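Local coordinates for protein peptidase M28 (Shewanella amazonensis SB2B, PDB 3IIB) that probably hydrolyses dipeptides or other short peptides as a two-zinc M28 family metallopeptidase, most likely working as a homodimer, at residues Gln149-Arg154 and Arg172-Asp177; Tyr24-Ser29 and Val277-Lys282; Trp342-Ala345 and Pro351-Asn354; Met356-Pro361 and Ala427-Asn432. All coordinates share one frame; numbering follows the deposited sequence. Where two conformers were deposited one is given.

Contact 1 of 4, residues Gln149-Arg154 and Arg172-Asp177; sequences QTASGR and RSIGTD
Ile174 makes an apolar, partly buried contact with Thr150, Ala151 and Arg154, where the loop after strand 168-172 turns back onto the first part of helix 145-163. The isoleucine is the centre of an inverse gamma turn, and its side chain points at the helix. With chi1 at -47° its branches part: CG2 lies against the Thr150 hydroxyl, 3.2 Å from OG1, and 4.0 Å from Ala151 CA, while CG1 lies alongside Arg154, 3.9 Å from CB. At the tip, CD1 rests 3.4 Å from Thr150 O, which also accepts the bond from Gly153 N (3.0 Å). The polar ends look to other partners: Thr150 OG1 bonds to Thr138, and the guanidinium of Arg154 to Tyr147 and the carbonyl of Met186. Replacing Ile174 with an alanine would probably open a gap between loop and helix and leave the base of Arg154 less firmly backed. The Arg154 side chain comes within about 4 Å of that of the zinc ligand His402, so the contact borders the metal site. Strands 131-134 and 168-172 run parallel with helix 145-163 between them in the chain, a beta-alpha-beta crossover.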
loop_
_atom_site.group_PDB
_atom_site.type_symbol
_atom_site.label_atom_id
_atom_site.label_comp_id
_atom_site.label_asym_id
_atom_site.label_seq_id
_atom_site.Cartn_x
_atom_site.Cartn_y
_atom_site.Cartn_z
ATOM N N GLN A 149 3.462 -1.776 22.444
ATOM C CA GLN A 149 4.033 -3.060 22.825
ATOM C C GLN A 149 5.167 -3.500 21.893
ATOM O O GLN A 149 6.097 -4.195 22.334
ATOM C CB GLN A 149 2.952 -4.137 22.901
ATOM C CG GLN A 149 2.079 -4.025 24.161
ATOM C CD GLN A 149 2.862 -4.248 25.448
ATOM O OE1 GLN A 149 2.925 -3.370 26.311
ATOM N NE2 GLN A 149 3.485 -5.422 25.572
ATOM N N THR A 150 5.124 -3.093 20.618
ATOM C CA THR A 150 6.128 -3.594 19.645
ATOM C C THR A 150 7.194 -2.599 19.202
ATOM O O THR A 150 8.255 -3.011 18.676
ATOM C CB THR A 150 5.423 -4.123 18.387
ATOM O OG1 THR A 150 4.639 -3.068 17.816
ATOM C CG2 THR A 150 4.524 -5.349 18.774
ATOM N N ALA A 151 6.952 -1.323 19.452
ATOM C CA ALA A 151 7.840 -0.272 18.954
ATOM C C ALA A 151 9.284 -0.410 19.418
ATOM O O ALA A 151 10.226 -0.055 18.676
ATOM C CB ALA A 151 7.280 1.122 19.267
ATOM N N SER A 152 9.487 -0.962 20.625
ATOM C CA SER A 152 10.847 -1.092 21.159
ATOM C C SER A 152 11.727 -2.022 20.330
ATOM O O SER A 152 12.937 -1.828 20.287
ATOM C CB SER A 152 10.814 -1.475 22.644
ATOM O OG SER A 152 10.194 -2.735 22.815
ATOM N N GLY A 153 11.118 -2.971 19.613
ATOM C CA GLY A 153 11.855 -3.779 18.640
ATOM C C GLY A 153 12.592 -2.910 17.640
ATOM O O GLY A 153 13.720 -3.225 17.249
ATOM N N ARG A 154 11.947 -1.826 17.216
ATOM C CA ARG A 154 12.559 -0.896 16.296
ATOM C C ARG A 154 13.598 -0.012 16.999
ATOM O O ARG A 154 14.719 0.182 16.503
ATOM C CB ARG A 154 11.488 -0.012 15.616
ATOM C CG ARG A 154 12.034 0.870 14.494
ATOM C CD ARG A 154 11.063 1.982 14.144
ATOM N NE ARG A 154 11.118 2.978 15.193
ATOM C CZ ARG A 154 10.065 3.623 15.692
ATOM N NH1 ARG A 154 8.845 3.412 15.233
ATOM N NH2 ARG A 154 10.239 4.473 16.676
ATOM N N ARG A 172 10.040 -7.066 11.358
ATOM C CA ARG A 172 8.711 -6.828 10.841
ATOM C C ARG A 172 8.311 -5.406 11.189
ATOM O O ARG A 172 8.337 -5.002 12.356
ATOM C CB ARG A 172 7.682 -7.781 11.449
ATOM C CG ARG A 172 6.223 -7.525 10.995
ATOM C CD ARG A 172 5.237 -8.449 11.727
ATOM N NE ARG A 172 5.365 -9.840 11.312
ATOM C CZ ARG A 172 4.707 -10.391 10.291
ATOM N NH1 ARG A 172 3.818 -9.673 9.563
ATOM N NH2 ARG A 172 4.907 -11.673 10.000
ATOM N N SER A 173 7.941 -4.658 10.153
ATOM C CA SER A 173 7.506 -3.274 10.302
ATOM C C SER A 173 6.529 -3.137 11.441
ATOM O O SER A 173 5.623 -3.986 11.615
ATOM C CB SER A 173 6.855 -2.779 9.021
ATOM O OG SER A 173 7.840 -2.441 8.040
ATOM N N ILE A 174 6.707 -2.052 12.210
ATOM C CA ILE A 174 5.856 -1.763 13.342
ATOM C C ILE A 174 4.594 -1.085 12.800
ATOM O O ILE A 174 4.429 0.137 12.861
ATOM C CB ILE A 174 6.559 -0.917 14.444
ATOM C CG1 ILE A 174 7.948 -1.474 14.771
ATOM C CG2 ILE A 174 5.633 -0.846 15.691
ATOM C CD1 ILE A 174 7.950 -2.948 15.243
ATOM N N GLY A 175 3.717 -1.915 12.241
ATOM C CA GLY A 175 2.570 -1.423 11.468
ATOM C C GLY A 175 1.472 -2.419 11.567
ATOM O O GLY A 175 1.725 -3.602 11.800
ATOM N N THR A 176 0.256 -1.940 11.387
ATOM C CA THR A 176 -0.913 -2.780 11.440
ATOM C C THR A 176 -1.446 -3.170 10.050
ATOM O O THR A 176 -2.422 -3.944 9.955
ATOM C CB THR A 176 -2.019 -2.060 12.212
ATOM O OG1 THR A 176 -2.144 -0.714 11.701
ATOM C CG2 THR A 176 -1.695 -2.010 13.683
ATOM N N ASP A 177 -0.838 -2.659 8.987
ATOM C CA ASP A 177 -1.257 -3.007 7.624
ATOM C C ASP A 177 -0.749 -4.373 7.156
ATOM O O ASP A 177 0.171 -4.938 7.733
ATOM C CB ASP A 177 -0.655 -1.989 6.688
ATOM C CG ASP A 177 0.842 -2.000 6.747
ATOM O OD1 ASP A 177 1.362 -1.503 7.777
ATOM O OD2 ASP A 177 1.465 -2.546 5.793
#

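Contact 2 of 4, residues Tyr24-Ser29 and Val277-Lys282; sequences YDIVES and VTAAAK
With CG1 beside its own backbone N (chi1 -70°) and CD1 carried on in an extended arm (chi2 169°), Ile26 reaches from helix 22-33 to Thr278 and Ala279 on helix 267-285. Thr278 is turned to suit: at chi1 -56° its OG1 lies beside the backbone N and bonds back to the carbonyl of Val274, one turn earlier, so the methyl CG2 is left to face the isoleucine. One atom then does all the touching from the first helix. Ile26 CD1 sits 3.8 Å from Thr278 CG2 and 3.9 Å from Thr278 CB, the two side chains meeting at a slant. The same methyl comes down onto the helix backbone, 3.8 Å from Ala279 N, and lies 4.2 Å from Ala279 CB. The small Ala279 side chain is consistent with so close an approach to the main chain, and the closest pair of CA atoms, Ile26 and Ala279, stands 7.6 Å apart.

Helix 267-285 lies on the large sheet, with Val277, Thr278 and Ala281 resting on Val297 of strand 293-300. Helix 22-33 packs against that helix, and its Glu28 forms a salt bridge with Arg215 of the second subunit. No hydrogen bond or salt bridge joins the two segments, so what holds them here is the burial of methyl groups, and it depends on fit of shape instead of on any directional bond.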
loop_
_atom_site.group_PDB
_atom_site.type_symbol
_atom_site.label_atom_id
_atom_site.label_comp_id
_atom_site.label_asym_id
_atom_site.label_seq_id
_atom_site.Cartn_x
_atom_site.Cartn_y
_atom_site.Cartn_z
ATOM N N TYR A 24 -8.201 21.400 6.247
ATOM C CA TYR A 24 -7.777 20.572 5.106
ATOM C C TYR A 24 -6.797 21.345 4.217
ATOM O O TYR A 24 -5.769 20.818 3.775
ATOM C CB TYR A 24 -8.986 20.116 4.274
ATOM C CG TYR A 24 -8.539 19.341 3.031
ATOM C CD1 TYR A 24 -8.289 17.977 3.081
ATOM C CD2 TYR A 24 -8.287 20.019 1.836
ATOM C CE1 TYR A 24 -7.863 17.291 1.961
ATOM C CE2 TYR A 24 -7.854 19.347 0.721
ATOM C CZ TYR A 24 -7.640 17.985 0.789
ATOM O OH TYR A 24 -7.222 17.330 -0.357
ATOM N N ASP A 25 -7.121 22.608 3.976
ATOM C CA ASP A 25 -6.288 23.446 3.112
ATOM C C ASP A 25 -4.875 23.614 3.669
ATOM O O ASP A 25 -3.930 23.694 2.905
ATOM C CB ASP A 25 -6.913 24.832 2.942
ATOM C CG ASP A 25 -8.216 24.824 2.144
ATOM O OD1 ASP A 25 -8.482 23.898 1.357
ATOM O OD2 ASP A 25 -8.978 25.780 2.357
ATOM N N ILE A 26 -4.731 23.651 4.995
ATOM C CA ILE A 26 -3.412 23.829 5.597
ATOM C C ILE A 26 -2.583 22.554 5.366
ATOM O O ILE A 26 -1.402 22.622 4.974
ATOM C CB ILE A 26 -3.477 24.184 7.088
ATOM C CG1 ILE A 26 -4.035 25.599 7.265
ATOM C CG2 ILE A 26 -2.099 24.154 7.671
ATOM C CD1 ILE A 26 -4.382 25.957 8.697
ATOM N N VAL A 27 -3.194 21.397 5.559
ATOM C CA VAL A 27 -2.437 20.154 5.361
ATOM C C VAL A 27 -2.181 19.859 3.865
ATOM O O VAL A 27 -1.098 19.319 3.489
ATOM C CB VAL A 27 -3.004 18.923 6.111
ATOM C CG1 VAL A 27 -4.413 18.556 5.680
ATOM C CG2 VAL A 27 -2.035 17.709 5.916
ATOM N N GLU A 28 -3.112 20.273 3.009
ATOM C CA GLU A 28 -2.878 20.165 1.554
ATOM C C GLU A 28 -1.667 21.045 1.203
ATOM O O GLU A 28 -0.788 20.632 0.471
ATOM C CB GLU A 28 -4.099 20.595 0.764
ATOM C CG GLU A 28 -4.040 20.324 -0.728
ATOM C CD GLU A 28 -3.357 21.428 -1.547
ATOM O OE1 GLU A 28 -2.987 22.492 -1.017
ATOM O OE2 GLU A 28 -3.201 21.211 -2.767
ATOM N N SER A 29 -1.628 22.238 1.794
ATOM C CA SER A 29 -0.546 23.173 1.501
ATOM C C SER A 29 0.821 22.616 1.909
ATOM O O SER A 29 1.806 22.684 1.157
ATOM C CB SER A 29 -0.856 24.493 2.171
ATOM O OG SER A 29 0.204 25.426 1.940
ATOM N N VAL A 277 -4.227 22.236 14.897
ATOM C CA VAL A 277 -3.973 23.310 15.894
ATOM C C VAL A 277 -3.913 24.702 15.254
ATOM O O VAL A 277 -4.457 25.681 15.828
ATOM C CB VAL A 277 -2.765 23.037 16.819
ATOM C CG1 VAL A 277 -2.965 21.688 17.585
ATOM C CG2 VAL A 277 -1.410 23.070 16.067
ATOM N N THR A 278 -3.371 24.802 14.043
ATOM C CA THR A 278 -3.313 26.113 13.325
ATOM C C THR A 278 -4.707 26.600 12.939
ATOM O O THR A 278 -5.053 27.758 13.182
ATOM C CB THR A 278 -2.412 26.058 12.104
ATOM O OG1 THR A 278 -1.109 25.627 12.511
ATOM C CG2 THR A 278 -2.284 27.448 11.442
ATOM N N ALA A 279 -5.505 25.722 12.331
ATOM C CA ALA A 279 -6.883 26.086 11.982
ATOM C C ALA A 279 -7.720 26.431 13.212
ATOM O O ALA A 279 -8.464 27.418 13.188
ATOM C CB ALA A 279 -7.584 24.965 11.153
ATOM N N ALA A 280 -7.606 25.643 14.277
ATOM C CA ALA A 280 -8.339 25.926 15.537
ATOM C C ALA A 280 -7.995 27.322 16.057
ATOM O O ALA A 280 -8.885 28.101 16.418
ATOM C CB ALA A 280 -8.060 24.847 16.597
ATOM N N ALA A 281 -6.710 27.647 16.078
ATOM C CA ALA A 281 -6.258 28.972 16.515
ATOM C C ALA A 281 -6.781 30.096 15.569
ATOM O O ALA A 281 -7.175 31.169 16.036
ATOM C CB ALA A 281 -4.715 29.006 16.666
ATOM N N LYS A 282 -6.805 29.851 14.256
ATOM C CA LYS A 282 -7.287 30.840 13.295
ATOM C C LYS A 282 -8.769 31.097 13.509
ATOM O O LYS A 282 -9.205 32.229 13.483
ATOM C CB LYS A 282 -7.039 30.375 11.860
ATOM C CG LYS A 282 -7.610 31.284 10.762
ATOM C CD LYS A 282 -7.104 32.705 10.860
ATOM C CE LYS A 282 -7.341 33.454 9.580
ATOM N NZ LYS A 282 -8.782 33.630 9.231
#

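Contact 3 of 4, residues Trp342-Ala345 and Pro351-Asn354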
loop_
_atom_site.group_PDB
_atom_site.type_symbol
_atom_site.label_atom_id
_atom_site.label_comp_id
_atom_site.label_asym_id
_atom_site.label_seq_id
_atom_site.Cartn_x
_atom_site.Cartn_y
_atom_site.Cartn_z
ATOM N N TRP A 342 -7.139 14.344 31.321
ATOM C CA TRP A 342 -6.515 15.512 31.950
ATOM C C TRP A 342 -5.323 15.148 32.781
ATOM O O TRP A 342 -5.173 14.017 33.234
ATOM C CB TRP A 342 -7.527 16.254 32.847
ATOM C CG TRP A 342 -8.754 16.673 32.121
ATOM C CD1 TRP A 342 -9.924 15.958 31.995
ATOM C CD2 TRP A 342 -8.929 17.863 31.349
ATOM N NE1 TRP A 342 -10.822 16.665 31.236
ATOM C CE2 TRP A 342 -10.222 17.828 30.816
ATOM C CE3 TRP A 342 -8.132 18.970 31.076
ATOM C CZ2 TRP A 342 -10.720 18.843 30.037
ATOM C CZ3 TRP A 342 -8.645 19.985 30.315
ATOM C CH2 TRP A 342 -9.901 19.924 29.799
ATOM N N ARG A 343 -4.496 16.160 33.017
ATOM C CA ARG A 343 -3.485 16.118 34.067
ATOM C C ARG A 343 -3.533 17.469 34.732
ATOM O O ARG A 343 -2.812 18.395 34.347
ATOM C CB ARG A 343 -2.127 15.826 33.456
ATOM C CG ARG A 343 -1.073 15.519 34.460
ATOM C CD ARG A 343 -1.134 14.145 35.086
ATOM N NE ARG A 343 0.108 13.968 35.849
ATOM C CZ ARG A 343 0.246 14.153 37.168
ATOM N NH1 ARG A 343 -0.791 14.471 37.938
ATOM N NH2 ARG A 343 1.452 14.019 37.744
ATOM N N VAL A 344 -4.487 17.590 35.672
ATOM C CA VAL A 344 -4.743 18.818 36.424
ATOM C C VAL A 344 -4.836 18.503 37.938
ATOM O O VAL A 344 -4.872 17.336 38.357
ATOM C CB VAL A 344 -6.033 19.501 35.942
ATOM C CG1 VAL A 344 -5.955 19.847 34.418
ATOM C CG2 VAL A 344 -7.283 18.595 36.252
ATOM N N ALA A 345 -4.931 19.554 38.753
ATOM C CA ALA A 345 -5.207 19.402 40.161
ATOM C C ALA A 345 -6.433 18.517 40.403
ATOM O O ALA A 345 -7.422 18.558 39.650
ATOM C CB ALA A 345 -5.402 20.798 40.821
ATOM N N PRO A 351 -14.321 20.121 37.457
ATOM C CA PRO A 351 -14.586 21.395 36.726
ATOM C C PRO A 351 -14.191 21.402 35.275
ATOM O O PRO A 351 -14.972 21.870 34.462
ATOM C CB PRO A 351 -13.790 22.453 37.533
ATOM C CG PRO A 351 -13.929 21.963 38.905
ATOM C CD PRO A 351 -13.852 20.408 38.818
ATOM N N VAL A 352 -13.036 20.828 34.912
ATOM C CA VAL A 352 -12.620 20.812 33.490
ATOM C C VAL A 352 -13.411 19.813 32.649
ATOM O O VAL A 352 -13.750 20.081 31.512
ATOM C CB VAL A 352 -11.080 20.658 33.295
ATOM C CG1 VAL A 352 -10.353 21.872 33.924
ATOM C CG2 VAL A 352 -10.555 19.315 33.866
ATOM N N ILE A 353 -13.779 18.667 33.234
ATOM C CA ILE A 353 -14.683 17.733 32.564
ATOM C C ILE A 353 -15.968 18.482 32.219
ATOM O O ILE A 353 -16.432 18.426 31.075
ATOM C CB ILE A 353 -15.014 16.540 33.465
ATOM C CG1 ILE A 353 -13.813 15.580 33.591
ATOM C CG2 ILE A 353 -16.292 15.820 32.968
ATOM C CD1 ILE A 353 -14.027 14.606 34.760
ATOM N N ASN A 354 -16.527 19.180 33.203
ATOM C CA ASN A 354 -17.781 19.934 33.001
ATOM C C ASN A 354 -17.614 21.008 31.903
ATOM O O ASN A 354 -18.474 21.142 31.014
ATOM C CB ASN A 354 -18.226 20.522 34.351
ATOM C CG ASN A 354 -19.592 21.248 34.297
ATOM O OD1 ASN A 354 -20.582 20.713 33.813
ATOM N ND2 ASN A 354 -19.625 22.463 34.823
#
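Val352 lays a single methyl bump on the flat face of the Trp342 indole. CG2 stands over one face of the five-membered ring, 3.4 Å from its centroid and 16° off the normal, a CH-pi contact. It is nearest the bond shared by the two rings, 3.3 Å from Trp342 CD2. The valine reaches this spot by its rotation at chi1 -62°, which holds CG2 between the backbone N and the carbonyl carbon. Behind the methyl, Val352 CB follows the six-membered ring at 3.7 Å from Trp342 CZ2, so the side chain slides along the indole as well as poking at it. The elements joined are consecutive ones in a beta-alpha-beta unit: the tryptophan is the last but one residue of strand 337-343, helix 346-355 carries the valine, and the short strand 365-366 returns parallel to the first.

Just beyond the end of the strand, Val344 CG2 meets Val352 CG2 at 4.1 Å, so indole face and valine methyl together bound the place this bump occupies. Ile353, one residue further along the helix, brings CG1 obliquely to 4.0 Å from Trp342 NE1. An alanine in place of Trp342 would probably open a large gap under the Val352 methyl and take away the broad surface against which the helix lies. The indole also packs on Ala388 of strand 387-392 and Phe426 of helix 413-432.

Contact 4 of 4, residues Met356-Pro361 and Ala427-Asn432; sequences MKVAEP and AWVMAN
Val429 on helix 413-432 is the residue that meets Met356, the first to leave helix 346-355, and Val358 in the 3-10 segment that follows. Along the helix, Ala427 comes first: its methyl points away, but its carbonyl takes the backbone bond of Ala431 N. Trp428 also faces elsewhere, its NE1 bonded to Asn6. Val429 then turns to the partner segment. Its CB lies 3.9 Å from the selenium SE of Met356, modelled as selenomethionine, and its CG1 4.1 Å from the same atom; its other methyl, CG2, meets Val358 CG1 at 4.3 Å. The selenium gets there because the Met356 chain is bent twice (chi2 -58°, chi3 -50°), curling alongside the valine with the two side chains running in opposite senses. Met430 follows, its side chain packing on Trp342 and its carbonyl bonded to Arg293. Asn432 folds back over the preceding turn: ND2 gives a bond to Trp428 O (2.9 Å, N-H...O angle 154°) from a position tilted out of the carbonyl plane, and the same nitrogen lies 3.0 Å above the plane of the Trp428 ring. That steadies the amide, whose OD1 accepts from Glu292 N.

Two other elements border the contact: helix 3-19 touches Val358 through Gln7 and Trp428 through Val9 and Leu13, and strand 337-343 backs Met356 with Ile340, while the preceding turn of helix 413-432 itself adds Gln425.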
loop_
_atom_site.group_PDB
_atom_site.type_symbol
_atom_site.label_atom_id
_atom_site.label_comp_id
_atom_site.label_asym_id
_atom_site.label_seq_id
_atom_site.Cartn_x
_atom_site.Cartn_y
_atom_site.Cartn_z
HETATM N N MSE A 356 -15.685 20.988 29.433
HETATM C CA MSE A 356 -15.572 20.435 28.089
HETATM C C MSE A 356 -16.763 19.587 27.688
HETATM O O MSE A 356 -16.718 18.921 26.672
HETATM C CB MSE A 356 -14.272 19.676 27.917
HETATM C CG MSE A 356 -13.044 20.609 27.973
HETATM SE SE MSE A 356 -13.109 21.991 26.647
HETATM C CE MSE A 356 -13.460 21.075 25.106
ATOM N N LYS A 357 -17.837 19.608 28.477
ATOM C CA LYS A 357 -19.033 18.885 28.055
ATOM C C LYS A 357 -19.618 19.550 26.820
ATOM O O LYS A 357 -20.431 18.960 26.146
ATOM C CB LYS A 357 -20.030 18.739 29.193
ATOM C CG LYS A 357 -19.641 17.554 30.090
ATOM C CD LYS A 357 -20.542 17.395 31.308
ATOM C CE LYS A 357 -20.095 16.221 32.179
ATOM N NZ LYS A 357 -19.479 15.109 31.401
ATOM N N VAL A 358 -19.147 20.759 26.503
ATOM C CA VAL A 358 -19.507 21.401 25.260
ATOM C C VAL A 358 -19.159 20.540 24.016
ATOM O O VAL A 358 -19.809 20.684 22.967
ATOM C CB VAL A 358 -18.899 22.817 25.152
ATOM C CG1 VAL A 358 -17.367 22.798 25.034
ATOM C CG2 VAL A 358 -19.510 23.541 23.993
ATOM N N ALA A 359 -18.154 19.663 24.140
ATOM C CA ALA A 359 -17.708 18.789 23.045
ATOM C C ALA A 359 -18.448 17.450 22.984
ATOM O O ALA A 359 -18.249 16.693 22.039
ATOM C CB ALA A 359 -16.168 18.535 23.117
ATOM N N GLU A 360 -19.282 17.149 23.975
ATOM C CA GLU A 360 -20.075 15.917 23.942
ATOM C C GLU A 360 -20.813 15.721 22.624
ATOM O O GLU A 360 -20.741 14.639 22.060
ATOM C CB GLU A 360 -21.033 15.828 25.163
ATOM C CG GLU A 360 -20.306 15.428 26.442
ATOM C CD GLU A 360 -21.258 15.064 27.590
ATOM O OE1 GLU A 360 -22.385 15.576 27.598
ATOM O OE2 GLU A 360 -20.863 14.264 28.472
ATOM N N PRO A 361 -21.512 16.749 22.126
ATOM C CA PRO A 361 -22.182 16.597 20.824
ATOM C C PRO A 361 -21.289 16.309 19.619
ATOM O O PRO A 361 -21.800 15.884 18.580
ATOM C CB PRO A 361 -22.909 17.927 20.647
ATOM C CG PRO A 361 -23.099 18.429 22.039
ATOM C CD PRO A 361 -21.847 18.048 22.732
ATOM N N ALA A 427 -9.139 25.180 23.207
ATOM C CA ALA A 427 -8.286 26.349 23.351
ATOM C C ALA A 427 -9.129 27.537 23.836
ATOM O O ALA A 427 -8.705 28.244 24.722
ATOM C CB ALA A 427 -7.536 26.687 22.068
ATOM N N TRP A 428 -10.345 27.700 23.322
ATOM C CA TRP A 428 -11.192 28.799 23.791
ATOM C C TRP A 428 -11.614 28.615 25.256
ATOM O O TRP A 428 -11.457 29.517 26.084
ATOM C CB TRP A 428 -12.406 28.999 22.896
ATOM C CG TRP A 428 -13.198 30.146 23.364
ATOM C CD1 TRP A 428 -14.355 30.128 24.081
ATOM C CD2 TRP A 428 -12.838 31.514 23.211
ATOM N NE1 TRP A 428 -14.749 31.418 24.384
ATOM C CE2 TRP A 428 -13.835 32.285 23.849
ATOM C CE3 TRP A 428 -11.767 32.166 22.597
ATOM C CZ2 TRP A 428 -13.782 33.666 23.888
ATOM C CZ3 TRP A 428 -11.710 33.557 22.673
ATOM C CH2 TRP A 428 -12.713 34.275 23.305
ATOM N N VAL A 429 -12.179 27.469 25.598
ATOM C CA VAL A 429 -12.600 27.231 26.965
ATOM C C VAL A 429 -11.422 27.364 27.944
ATOM O O VAL A 429 -11.531 28.067 28.963
ATOM C CB VAL A 429 -13.329 25.863 27.119
ATOM C CG1 VAL A 429 -13.590 25.572 28.574
ATOM C CG2 VAL A 429 -14.682 25.887 26.332
HETATM N N MSE A 430 -10.269 26.784 27.615
HETATM C CA MSE A 430 -9.145 26.890 28.509
HETATM C C MSE A 430 -8.565 28.309 28.610
HETATM O O MSE A 430 -8.131 28.711 29.702
HETATM C CB MSE A 430 -8.022 25.922 28.123
HETATM C CG MSE A 430 -8.379 24.466 28.232
HETATM SE SE MSE A 430 -8.661 23.887 30.072
HETATM C CE MSE A 430 -10.300 24.060 30.028
ATOM N N ALA A 431 -8.573 29.062 27.498
ATOM C CA ALA A 431 -8.059 30.431 27.497
ATOM C C ALA A 431 -8.962 31.403 28.232
ATOM O O ALA A 431 -8.559 32.541 28.479
ATOM C CB ALA A 431 -7.813 30.945 26.046
ATOM N N ASN A 432 -10.166 30.946 28.593
ATOM C CA ASN A 432 -11.115 31.782 29.342
ATOM C C ASN A 432 -11.573 31.167 30.686
ATOM O O ASN A 432 -12.368 31.762 31.424
ATOM C CB ASN A 432 -12.282 32.109 28.429
ATOM C CG ASN A 432 -11.853 32.990 27.279
ATOM O OD1 ASN A 432 -11.624 34.170 27.474
ATOM N ND2 ASN A 432 -11.649 32.396 26.078
#

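In the fold
Contacts 2, 3 and 4 are buried; contact 1 is only partly so, and borders the zinc site. They illustrate a general principle: apolar contacts rest on shape and burial, while polar ends find partners outside. None is bridged by a hydrogen bond, yet the means differ: a branched isoleucine against a threonine hydroxyl, an alanine and the aliphatic base of an arginine in contact 1, one methyl on a helix backbone in contact 2, a methyl over an indole in contact 3, a selenomethionine's selenium, in place of methionine sulfur, against a valine in contact 4. Contacts 3 and 4 touch, with Trp342 CZ2 3.6 Å from Met356 CG. Helix 413-432 touches both, and its Val420 packs on Ala279 of contact 2.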